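Local coordinates for protein N-acetylglucosamine 2-epimerase (Xylella fastidiosa, PDB 3GT5) that probably acts as a sugar isomerase of the N-acylglucosamine 2-epimerase family, many of whose members epimerise a sugar at C2, at residues H50-S53 against S54-V58; Y61-A64 against Y65-F68. All coordinates share one frame; numbering follows the deposited sequence.

In the fold
Both contacts lie on helix 51-68, and each joins residues about one turn apart. Contact 1 forms its buried N-terminal start, about 11 Å from the centre of the chain, while contact 2 forms its partly buried last turns, about 17 Å from that centre. Their own centres are about 16 Å apart, and they follow each other along the helix. Helices 71-88 and 377-387 touch side chains of both; helix 112-127 packs against contact 1 and helix 8-22 against contact 2. The fold is an (alpha/alpha)6 barrel, consistent with the family. In relatives the sugar pocket opens at the N-terminal ends of the inner helices, so contact 1 probably lies nearer to it.

Contact 1: H50-S53 against S54-V58; sequences HLVS and STRFV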
loop_
_atom_site.group_PDB
_atom_site.type_symbol
_atom_site.label_atom_id
_atom_site.label_comp_id
_atom_site.label_asym_id
_atom_site.label_seq_id
_atom_site.Cartn_x
_atom_site.Cartn_y
_atom_site.Cartn_z
ATOM N N HIS A 50 9.199 1.651 -12.750
ATOM C CA HIS A 50 8.787 0.549 -11.943
ATOM C C HIS A 50 7.273 0.415 -11.972
ATOM O O HIS A 50 6.528 1.407 -11.778
ATOM C CB HIS A 50 9.243 0.750 -10.484
ATOM C CG HIS A 50 9.279 -0.516 -9.691
ATOM N ND1 HIS A 50 8.143 -1.248 -9.372
ATOM C CD2 HIS A 50 10.330 -1.220 -9.212
ATOM C CE1 HIS A 50 8.497 -2.310 -8.658
ATOM N NE2 HIS A 50 9.824 -2.327 -8.564
ATOM N N LEU A 51 6.821 -0.824 -12.133
ATOM C CA LEU A 51 5.380 -1.079 -12.186
ATOM C C LEU A 51 4.658 -0.545 -10.963
ATOM O O LEU A 51 3.558 -0.040 -11.108
ATOM C CB LEU A 51 5.099 -2.584 -12.343
ATOM C CG LEU A 51 3.656 -3.011 -12.480
ATOM C CD1 LEU A 51 3.000 -2.441 -13.752
ATOM C CD2 LEU A 51 3.616 -4.559 -12.445
ATOM N N VAL A 52 5.240 -0.666 -9.770
ATOM C CA VAL A 52 4.568 -0.220 -8.529
ATOM C C VAL A 52 4.362 1.326 -8.571
ATOM O O VAL A 52 3.310 1.795 -8.148
ATOM C CB VAL A 52 5.312 -0.739 -7.216
ATOM C CG1 VAL A 52 4.689 -0.129 -5.905
ATOM C CG2 VAL A 52 5.237 -2.304 -7.135
ATOM N N SER A 53 5.330 2.096 -9.049
ATOM C CA SER A 53 5.093 3.557 -9.236
ATOM C C SER A 53 4.071 3.888 -10.336
ATOM O O SER A 53 3.170 4.756 -10.149
ATOM C CB SER A 53 6.402 4.330 -9.424
ATOM O OG SER A 53 7.039 4.478 -8.177
ATOM N N SER A 54 4.193 3.226 -11.484
ATOM C CA SER A 54 3.267 3.464 -12.606
ATOM C C SER A 54 1.805 3.287 -12.161
ATOM O O SER A 54 0.923 4.079 -12.517
ATOM C CB SER A 54 3.545 2.518 -13.800
ATOM O OG SER A 54 4.781 2.814 -14.427
ATOM N N THR A 55 1.538 2.248 -11.398
ATOM C CA THR A 55 0.178 1.998 -10.891
ATOM C C THR A 55 -0.218 2.921 -9.724
ATOM O O THR A 55 -1.356 3.417 -9.671
ATOM C CB THR A 55 0.033 0.521 -10.521
ATOM O OG1 THR A 55 1.066 0.146 -9.593
ATOM C CG2 THR A 55 0.085 -0.369 -11.767
ATOM N N ARG A 56 0.691 3.140 -8.774
ATOM C CA ARG A 56 0.367 3.973 -7.615
ATOM C C ARG A 56 0.057 5.405 -8.031
ATOM O O ARG A 56 -0.790 6.051 -7.429
ATOM C CB ARG A 56 1.490 3.934 -6.569
ATOM C CG ARG A 56 1.426 2.658 -5.711
ATOM C CD ARG A 56 2.563 2.606 -4.723
ATOM N NE ARG A 56 2.536 1.366 -3.946
ATOM C CZ ARG A 56 3.373 1.107 -2.934
ATOM N NH1 ARG A 56 4.235 2.030 -2.534
ATOM N NH2 ARG A 56 3.290 -0.049 -2.274
ATOM N N PHE A 57 0.758 5.927 -9.041
ATOM C CA PHE A 57 0.443 7.292 -9.513
ATOM C C PHE A 57 -0.965 7.386 -10.122
ATOM O O PHE A 57 -1.601 8.415 -10.030
ATOM C CB PHE A 57 1.429 7.782 -10.547
ATOM C CG PHE A 57 2.618 8.509 -9.984
ATOM C CD1 PHE A 57 2.464 9.714 -9.307
ATOM C CD2 PHE A 57 3.898 8.026 -10.205
ATOM C CE1 PHE A 57 3.581 10.394 -8.809
ATOM C CE2 PHE A 57 5.024 8.710 -9.712
ATOM C CZ PHE A 57 4.845 9.895 -9.019
ATOM N N VAL A 58 -1.459 6.318 -10.747
ATOM C CA VAL A 58 -2.869 6.299 -11.181
ATOM C C VAL A 58 -3.807 6.428 -9.982
ATOM O O VAL A 58 -4.761 7.194 -10.015
ATOM C CB VAL A 58 -3.181 5.013 -11.945
ATOM C CG1 VAL A 58 -4.708 4.802 -12.177
ATOM C CG2 VAL A 58 -2.453 4.994 -13.250
#
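Arg56 lies alongside Val52, one turn earlier in the helix, with both side chains pointing the same way. With CG anti to its own carbonyl carbon (chi1 -80°), the arginine starts back toward the beginning of the helix, and its CB sits 3.2 Å from Val52 O, the same oxygen that accepts the bond from Arg56 N. CG stays as close to this carbonyl. CD then passes on to the valine side chain, 3.7 Å from Val52 CG1. From CG to NE the chain is extended, which carries NE to 3.3 Å from Val52 CG1. This methyl lies over one face of the guanidinium, offset toward its rim. At the tip, NH1 makes a weak hydrogen bond to Gly373 O, and Phe117 of helix 112-127 gives a cation-pi contact.

Thr55 turns its hydroxyl back onto the preceding turn. OG1 occupies the position between backbone N and carbonyl carbon (chi1 55°), 2.9 Å from Leu51 O and 3.1 Å from Val52 O. The Thr55 and Leu51 side chains cross at a slant, with Thr55 CG2 4.1 Å from Leu51 CD1.

Before the first turn, His50 is the N-cap: its ND1, in the plane of the imidazole, accepts from Val52 N at 3.0 Å. Ser54 N bonds back to His50 O, while the Ser54 hydroxyl turns to His88 and that of Ser53 to Gly373 N.

The strand 48-50 thus passes directly into a capped helix start. In this buried setting the Thr55 hydroxyl can give its one proton to either of two carbonyls of the first turn, which already accept backbone N-H groups. Val52 CG1 covers part of one guanidinium face, while the weak bond to Gly373 O and the cation-pi contact come from other parts of the fold.

Contact 2: Y61-A64 against Y65-F68; sequences YAMA and YLQF
Met63 and Leu66 make one of the two apolar side-chain contacts here, a loose one, with Met63 SD 4.5 Å from Leu66 CD1. The other is between Ala64 CB and Phe68 CD2, 4.4 Å apart. With Phe68 CG anti to the carbonyl carbon (chi1 -61°), the ring stands out from the helix with its CD2 side leaning over the preceding turn, where CD2 comes within 3.4 Å of Ala64 O. Gln67 CG, anti to its backbone N (chi1 -178°), lies over the centre of the Phe68 ring, 3.6 Å above the plane.

These are the closing turns of helix 51-68, part of the (alpha/alpha)6 barrel expected for this family, where the Ala64 and Phe68 flank packs on helix 8-22.

Backbone bonds run i to i+4 throughout: Tyr65 N to Tyr61 O, Leu66 N to Ala62 O, Gln67 N to Met63 O and Phe68 N to Ala64 O, the last at 2.8 Å. Ala64 O also takes a weak bond from Gln67 N at 3.2 Å, an i+3 contact beside the end of the helix.

Two polar tips find partners beyond the segments: Gln67 OE1 accepts from Arg12 NH1, and Tyr61 OH is hydrogen-bonded to His23 ND1.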
loop_
_atom_site.group_PDB
_atom_site.type_symbol
_atom_site.label_atom_id
_atom_site.label_comp_id
_atom_site.label_asym_id
_atom_site.label_seq_id
_atom_site.Cartn_x
_atom_site.Cartn_y
_atom_site.Cartn_z
ATOM N N TYR A 61 -3.791 10.125 -8.569
ATOM C CA TYR A 61 -4.537 11.117 -9.347
ATOM C C TYR A 61 -6.020 10.804 -9.365
ATOM O O TYR A 61 -6.851 11.741 -9.343
ATOM C CB TYR A 61 -3.981 11.178 -10.750
ATOM C CG TYR A 61 -2.751 12.063 -10.945
ATOM C CD1 TYR A 61 -2.882 13.440 -10.964
ATOM C CD2 TYR A 61 -1.494 11.519 -11.180
ATOM C CE1 TYR A 61 -1.808 14.258 -11.139
ATOM C CE2 TYR A 61 -0.393 12.320 -11.402
ATOM C CZ TYR A 61 -0.568 13.710 -11.363
ATOM O OH TYR A 61 0.482 14.569 -11.626
ATOM N N ALA A 62 -6.384 9.513 -9.410
ATOM C CA ALA A 62 -7.815 9.138 -9.333
ATOM C C ALA A 62 -8.468 9.563 -8.050
ATOM O O ALA A 62 -9.520 10.147 -8.086
ATOM C CB ALA A 62 -8.020 7.652 -9.565
ATOM N N MET A 63 -7.835 9.289 -6.894
ATOM C CA MET A 63 -8.415 9.646 -5.623
ATOM C C MET A 63 -8.457 11.191 -5.470
ATOM O O MET A 63 -9.419 11.746 -4.950
ATOM C CB MET A 63 -7.646 8.959 -4.490
ATOM C CG MET A 63 -7.725 7.414 -4.564
ATOM S SD MET A 63 -9.405 6.673 -4.424
ATOM C CE MET A 63 -9.678 7.139 -2.738
ATOM N N ALA A 64 -7.440 11.883 -5.965
ATOM C CA ALA A 64 -7.460 13.356 -5.995
ATOM C C ALA A 64 -8.562 13.935 -6.887
ATOM O O ALA A 64 -9.225 14.879 -6.490
ATOM C CB ALA A 64 -6.114 13.913 -6.377
ATOM N N TYR A 65 -8.763 13.367 -8.065
ATOM C CA TYR A 65 -9.879 13.798 -8.913
ATOM C C TYR A 65 -11.230 13.599 -8.220
ATOM O O TYR A 65 -12.071 14.502 -8.258
ATOM C CB TYR A 65 -9.868 13.054 -10.223
ATOM C CG TYR A 65 -11.099 13.338 -11.045
ATOM C CD1 TYR A 65 -11.252 14.546 -11.713
ATOM C CD2 TYR A 65 -12.081 12.391 -11.158
ATOM C CE1 TYR A 65 -12.381 14.786 -12.502
ATOM C CE2 TYR A 65 -13.209 12.603 -11.913
ATOM C CZ TYR A 65 -13.362 13.798 -12.566
ATOM O OH TYR A 65 -14.486 13.959 -13.314
ATOM N N LEU A 66 -11.438 12.448 -7.561
ATOM C CA LEU A 66 -12.684 12.165 -6.824
ATOM C C LEU A 66 -12.895 13.140 -5.665
ATOM O O LEU A 66 -14.020 13.508 -5.339
ATOM C CB LEU A 66 -12.716 10.715 -6.307
ATOM C CG LEU A 66 -12.849 9.644 -7.384
ATOM C CD1 LEU A 66 -12.871 8.256 -6.751
ATOM C CD2 LEU A 66 -14.109 9.843 -8.303
ATOM N N GLN A 67 -11.810 13.596 -5.066
ATOM C CA GLN A 67 -11.924 14.532 -3.973
ATOM C C GLN A 67 -12.121 15.968 -4.421
ATOM O O GLN A 67 -12.931 16.685 -3.814
ATOM C CB GLN A 67 -10.676 14.419 -3.086
ATOM C CG GLN A 67 -10.674 15.317 -1.861
ATOM C CD GLN A 67 -11.873 15.139 -0.938
ATOM O OE1 GLN A 67 -12.508 16.136 -0.522
ATOM N NE2 GLN A 67 -12.211 13.920 -0.627
ATOM N N PHE A 68 -11.382 16.390 -5.441
ATOM C CA PHE A 68 -11.287 17.799 -5.805
ATOM C C PHE A 68 -11.947 18.138 -7.163
ATOM O O PHE A 68 -12.273 19.312 -7.415
ATOM C CB PHE A 68 -9.827 18.254 -5.805
ATOM C CG PHE A 68 -9.170 18.129 -4.482
ATOM C CD1 PHE A 68 -9.555 18.952 -3.423
ATOM C CD2 PHE A 68 -8.167 17.202 -4.275
ATOM C CE1 PHE A 68 -8.964 18.836 -2.168
ATOM C CE2 PHE A 68 -7.575 17.086 -3.018
ATOM C CZ PHE A 68 -7.990 17.913 -1.965
#